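Local atomic coordinates of cyclopropane mycolic acid synthase 3 (Mycobacterium tuberculosis, PDB entry 1L1E), a protein that probably converts a double bond of an alpha mycolic acid into a cyclopropane ring at the proximal position, using a methylene group from S-adenosyl-L-methionine. Residues Tyr16-Asp20 against Asp21-Leu25; Ala252-Ser255 against Gln256-Asp260. All coordinates share one frame; numbering follows the deposited sequence.

Contact 1: residues Tyr16-Asp20 against Asp21-Leu25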
loop_
_atom_site.group_PDB
_atom_site.type_symbol
_atom_site.label_atom_id
_atom_site.label_comp_id
_atom_site.label_asym_id
_atom_site.label_seq_id
_atom_site.Cartn_x
_atom_site.Cartn_y
_atom_site.Cartn_z
ATOM N N TYR A 16 5.330 -21.214 5.048
ATOM C CA TYR A 16 5.489 -20.367 3.833
ATOM C C TYR A 16 4.536 -19.181 3.821
ATOM O O TYR A 16 3.750 -18.970 4.752
ATOM C CB TYR A 16 5.244 -21.191 2.563
ATOM C CG TYR A 16 6.123 -22.411 2.440
ATOM C CD1 TYR A 16 5.917 -23.524 3.251
ATOM C CD2 TYR A 16 7.183 -22.441 1.532
ATOM C CE1 TYR A 16 6.743 -24.638 3.164
ATOM C CE2 TYR A 16 8.016 -23.549 1.441
ATOM C CZ TYR A 16 7.789 -24.643 2.260
ATOM O OH TYR A 16 8.608 -25.744 2.179
ATOM N N ASP A 17 4.613 -18.411 2.744
ATOM C CA ASP A 17 3.763 -17.251 2.571
ATOM C C ASP A 17 2.530 -17.745 1.831
ATOM O O ASP A 17 2.599 -18.732 1.103
ATOM C CB ASP A 17 4.487 -16.196 1.741
ATOM C CG ASP A 17 3.909 -14.822 1.929
ATOM O OD1 ASP A 17 2.666 -14.680 1.863
ATOM O OD2 ASP A 17 4.702 -13.882 2.139
ATOM N N LEU A 18 1.401 -17.070 2.014
ATOM C CA LEU A 18 0.176 -17.489 1.345
ATOM C C LEU A 18 0.370 -17.552 -0.172
ATOM O O LEU A 18 0.871 -16.607 -0.782
ATOM C CB LEU A 18 -0.962 -16.534 1.707
ATOM C CG LEU A 18 -2.374 -16.931 1.279
ATOM C CD1 LEU A 18 -2.639 -18.388 1.645
ATOM C CD2 LEU A 18 -3.378 -16.007 1.951
ATOM N N SER A 19 -0.013 -18.681 -0.768
ATOM C CA SER A 19 0.105 -18.914 -2.212
ATOM C C SER A 19 -0.498 -17.797 -3.068
ATOM O O SER A 19 -1.565 -17.274 -2.760
ATOM C CB SER A 19 -0.560 -20.247 -2.571
ATOM O OG SER A 19 -0.731 -20.389 -3.977
ATOM N N ASP A 20 0.173 -17.452 -4.160
ATOM C CA ASP A 20 -0.315 -16.381 -5.022
ATOM C C ASP A 20 -1.597 -16.739 -5.746
ATOM O O ASP A 20 -2.363 -15.862 -6.131
ATOM C CB ASP A 20 0.736 -15.979 -6.056
ATOM C CG ASP A 20 0.318 -14.759 -6.858
ATOM O OD1 ASP A 20 -0.147 -13.778 -6.238
ATOM O OD2 ASP A 20 0.461 -14.771 -8.099
ATOM N N ASP A 21 -1.828 -18.028 -5.944
ATOM C CA ASP A 21 -3.033 -18.449 -6.629
ATOM C C ASP A 21 -4.222 -18.166 -5.717
ATOM O O ASP A 21 -5.369 -18.151 -6.162
ATOM C CB ASP A 21 -2.946 -19.930 -6.981
ATOM C CG ASP A 21 -3.325 -20.208 -8.430
ATOM O OD1 ASP A 21 -2.774 -19.525 -9.332
ATOM O OD2 ASP A 21 -4.167 -21.108 -8.663
ATOM N N PHE A 22 -3.935 -17.933 -4.436
ATOM C CA PHE A 22 -4.974 -17.613 -3.472
ATOM C C PHE A 22 -5.335 -16.146 -3.671
ATOM O O PHE A 22 -6.511 -15.794 -3.773
ATOM C CB PHE A 22 -4.483 -17.822 -2.040
ATOM C CG PHE A 22 -5.560 -17.644 -1.007
ATOM C CD1 PHE A 22 -6.499 -18.653 -0.783
ATOM C CD2 PHE A 22 -5.669 -16.460 -0.294
ATOM C CE1 PHE A 22 -7.526 -18.482 0.133
ATOM C CE2 PHE A 22 -6.696 -16.274 0.628
ATOM C CZ PHE A 22 -7.627 -17.290 0.841
ATOM N N PHE A 23 -4.315 -15.293 -3.728
ATOM C CA PHE A 23 -4.546 -13.865 -3.927
ATOM C C PHE A 23 -5.232 -13.587 -5.254
ATOM O O PHE A 23 -6.107 -12.724 -5.347
ATOM C CB PHE A 23 -3.237 -13.081 -3.878
ATOM C CG PHE A 23 -2.629 -13.004 -2.509
ATOM C CD1 PHE A 23 -1.530 -13.791 -2.176
ATOM C CD2 PHE A 23 -3.162 -12.147 -1.549
ATOM C CE1 PHE A 23 -0.976 -13.727 -0.913
ATOM C CE2 PHE A 23 -2.609 -12.077 -0.272
ATOM C CZ PHE A 23 -1.513 -12.871 0.043
ATOM N N ARG A 24 -4.849 -14.320 -6.289
ATOM C CA ARG A 24 -5.460 -14.101 -7.590
ATOM C C ARG A 24 -6.966 -14.381 -7.580
ATOM O O ARG A 24 -7.677 -14.041 -8.533
ATOM C CB ARG A 24 -4.752 -14.944 -8.650
ATOM C CG ARG A 24 -3.366 -14.432 -9.005
ATOM C CD ARG A 24 -2.787 -15.207 -10.181
ATOM N NE ARG A 24 -3.638 -15.070 -11.364
ATOM C CZ ARG A 24 -3.551 -15.834 -12.449
ATOM N NH1 ARG A 24 -2.644 -16.802 -12.511
ATOM N NH2 ARG A 24 -4.372 -15.631 -13.472
ATOM N N LEU A 25 -7.456 -14.985 -6.496
ATOM C CA LEU A 25 -8.880 -15.273 -6.383
ATOM C C LEU A 25 -9.711 -14.048 -6.004
ATOM O O LEU A 25 -10.938 -14.074 -6.129
ATOM C CB LEU A 25 -9.136 -16.400 -5.372
ATOM C CG LEU A 25 -8.683 -17.799 -5.815
ATOM C CD1 LEU A 25 -9.021 -18.804 -4.723
ATOM C CD2 LEU A 25 -9.360 -18.179 -7.132
#
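The first torsions of Leu18 and Phe22 both set CG opposite the backbone nitrogen (chi1 -171° and -174°), and across one turn of chain this brings the leucine's branched end against the ring. Leu18 CD2 lies 3.2 Å from Phe22 CD2, unusually short for two carbons and so doubtful as a measure of packing, while CG and CD1 of the leucine stay near the root of the ring; the two side chains meet at a slant. Leucine suits this place because its apolar branches meet the Phe22 ring, while its CB lies 3.8 Å from Phe23 CE1. Phe23 instead sets CG opposite the carbonyl carbon (chi1 -71°), and presents its edge to Leu18 O, which lies 3.4 Å from CE1.

Helix 20-23 begins just after Leu18 and Ser19. Ser19 is its N-cap: a short hydroxyl side chain reaches forward so that Asp21 N donates to Ser19 OG over a long 3.3 Å. Phe22 N donates to Ser19 O at 3.0 Å, and Arg24 N reaches Asp20 O at 2.9 Å. Over that same carbonyl runs the aliphatic part of Arg24, CG 3.4 Å from Asp20 O.

Asp20 OD2 is hydrogen-bonded to Gln31 NE2, and its side chain touches Trp75, assigned by similarity to the S-adenosylmethionine site. Phe23 also meets the Trp75 ring. The helix start and the nearby Arg24 would probably favour a charge on Asp20 and Asp21 would oppose it, while the Gln31 bond holds the carboxylate beside Trp75.

Contact 2: residues Ala252-Ser255 against Gln256-Asp260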
loop_
_atom_site.group_PDB
_atom_site.type_symbol
_atom_site.label_atom_id
_atom_site.label_comp_id
_atom_site.label_asym_id
_atom_site.label_seq_id
_atom_site.Cartn_x
_atom_site.Cartn_y
_atom_site.Cartn_z
ATOM N N ALA A 252 -9.984 -25.224 -1.594
ATOM C CA ALA A 252 -9.267 -26.345 -2.187
ATOM C C ALA A 252 -7.754 -26.125 -2.223
ATOM O O ALA A 252 -6.981 -27.052 -1.994
ATOM C CB ALA A 252 -9.786 -26.605 -3.594
ATOM N N ILE A 253 -7.347 -24.892 -2.505
ATOM C CA ILE A 253 -5.942 -24.523 -2.597
ATOM C C ILE A 253 -5.303 -24.278 -1.230
ATOM O O ILE A 253 -4.113 -24.526 -1.042
ATOM C CB ILE A 253 -5.785 -23.267 -3.481
ATOM C CG1 ILE A 253 -6.250 -23.586 -4.903
ATOM C CG2 ILE A 253 -4.343 -22.782 -3.468
ATOM C CD1 ILE A 253 -6.214 -22.398 -5.835
ATOM N N GLN A 254 -6.093 -23.778 -0.285
ATOM C CA GLN A 254 -5.606 -23.526 1.070
ATOM C C GLN A 254 -6.460 -24.278 2.098
ATOM O O GLN A 254 -6.206 -25.449 2.389
ATOM C CB GLN A 254 -5.626 -22.025 1.369
ATOM C CG GLN A 254 -4.582 -21.217 0.619
ATOM C CD GLN A 254 -3.158 -21.624 0.960
ATOM O OE1 GLN A 254 -2.822 -21.823 2.126
ATOM N NE2 GLN A 254 -2.311 -21.734 -0.057
ATOM N N SER A 255 -7.478 -23.611 2.639
ATOM C CA SER A 255 -8.362 -24.239 3.623
ATOM C C SER A 255 -9.488 -23.311 4.049
ATOM O O SER A 255 -9.463 -22.110 3.774
ATOM C CB SER A 255 -7.581 -24.647 4.875
ATOM O OG SER A 255 -7.270 -23.511 5.667
ATOM N N GLN A 256 -10.471 -23.889 4.731
ATOM C CA GLN A 256 -11.614 -23.141 5.230
ATOM C C GLN A 256 -11.106 -22.125 6.249
ATOM O O GLN A 256 -11.613 -21.006 6.331
ATOM C CB GLN A 256 -12.613 -24.096 5.893
ATOM C CG GLN A 256 -13.810 -23.421 6.563
ATOM C CD GLN A 256 -14.903 -23.018 5.584
ATOM O OE1 GLN A 256 -15.517 -23.866 4.933
ATOM N NE2 GLN A 256 -15.153 -21.716 5.481
ATOM N N THR A 257 -10.090 -22.518 7.015
ATOM C CA THR A 257 -9.521 -21.642 8.034
ATOM C C THR A 257 -8.959 -20.366 7.424
ATOM O O THR A 257 -9.209 -19.266 7.924
ATOM C CB THR A 257 -8.401 -22.350 8.822
ATOM O OG1 THR A 257 -8.959 -23.423 9.589
ATOM C CG2 THR A 257 -7.711 -21.376 9.759
ATOM N N VAL A 258 -8.197 -20.510 6.343
ATOM C CA VAL A 258 -7.612 -19.350 5.682
ATOM C C VAL A 258 -8.721 -18.510 5.061
ATOM O O VAL A 258 -8.729 -17.291 5.180
ATOM C CB VAL A 258 -6.610 -19.777 4.581
ATOM C CG1 VAL A 258 -6.084 -18.550 3.847
ATOM C CG2 VAL A 258 -5.468 -20.561 5.194
ATOM N N TYR A 259 -9.659 -19.175 4.401
ATOM C CA TYR A 259 -10.776 -18.499 3.762
ATOM C C TYR A 259 -11.538 -17.642 4.775
ATOM O O TYR A 259 -11.670 -16.431 4.599
ATOM C CB TYR A 259 -11.723 -19.529 3.143
ATOM C CG TYR A 259 -12.990 -18.932 2.572
ATOM C CD1 TYR A 259 -12.972 -18.231 1.365
ATOM C CD2 TYR A 259 -14.205 -19.050 3.251
ATOM C CE1 TYR A 259 -14.134 -17.665 0.850
ATOM C CE2 TYR A 259 -15.367 -18.487 2.746
ATOM C CZ TYR A 259 -15.324 -17.797 1.547
ATOM O OH TYR A 259 -16.473 -17.237 1.048
ATOM N N ASP A 260 -12.037 -18.274 5.833
ATOM C CA ASP A 260 -12.778 -17.551 6.857
ATOM C C ASP A 260 -11.915 -16.440 7.439
ATOM O O ASP A 260 -12.407 -15.362 7.767
ATOM C CB ASP A 260 -13.225 -18.501 7.974
ATOM C CG ASP A 260 -14.126 -19.615 7.469
ATOM O OD1 ASP A 260 -14.995 -19.345 6.621
ATOM O OD2 ASP A 260 -13.977 -20.765 7.932
#
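Ser255 meets the first turn of helix 256-274 with every atom of its side chain. Its CB sits 3.9 Å from Thr257 N, close over the start of the helix. From there chi1 (75°) places OG between the backbone nitrogen and the carbonyl carbon, turned toward the amides of the coming turn. At the tip, OG accepts from Val258 N at 3.2 Å in a nearly straight bond (164°), and it also lies against carbon: 3.5 Å from Thr257 CB and 3.5 Å from Val258 CG2. Serine suits the position because its oxygen is only one bond beyond CB, short enough to stand in for the backbone carbonyl that a preceding turn would have offered.

The main chain of the same residue completes the start. Tyr259 N donates to Ser255 O at 3.0 Å, the first regular i to i+4 bond of the helix. Next to the cap, Gln254 CB packs 4.0 Å from Val258 CB, so the branched valine lies against the incoming chain.

Within the helix, Gln256 bends at chi2 and brings its amide to the carboxylate of Asp260, one turn on. NE2 donates to OD1 at 2.6 Å, approaching on the syn side; its bond to OD2 is weak. The side chain of Tyr259, in contrast, leads away to helices 229-245 and 247-253.

Gln254 is the first residue to leave the helical conformation of helix 247-253, and Ser255 caps the next helix: a short helix-to-helix turn closed by a serine N-cap with its OG to i+3 amide bond.

Contacts 1 and 2 each turn the chain into a helix behind a serine, but the two caps differ: Ser19 takes the amide two residues on, Ser255 the one three on. Contact 1 is partly buried, with two buried phenylalanines packed on Leu18 and Asp20 beside residues of the probable cofactor site; contact 2 is a surface corner, farther from the chain's centre, and no ring packs across it. The two touch directly. Gln254 fits against Leu18, Ser19 and Phe22, with Leu18 CD1 3.3 Å from Gln254 CD, and Phe22 also reaches Val258. Thus helix 20-23, near the modelled start of the chain, packs on the junction of helices 247-253 and 256-274.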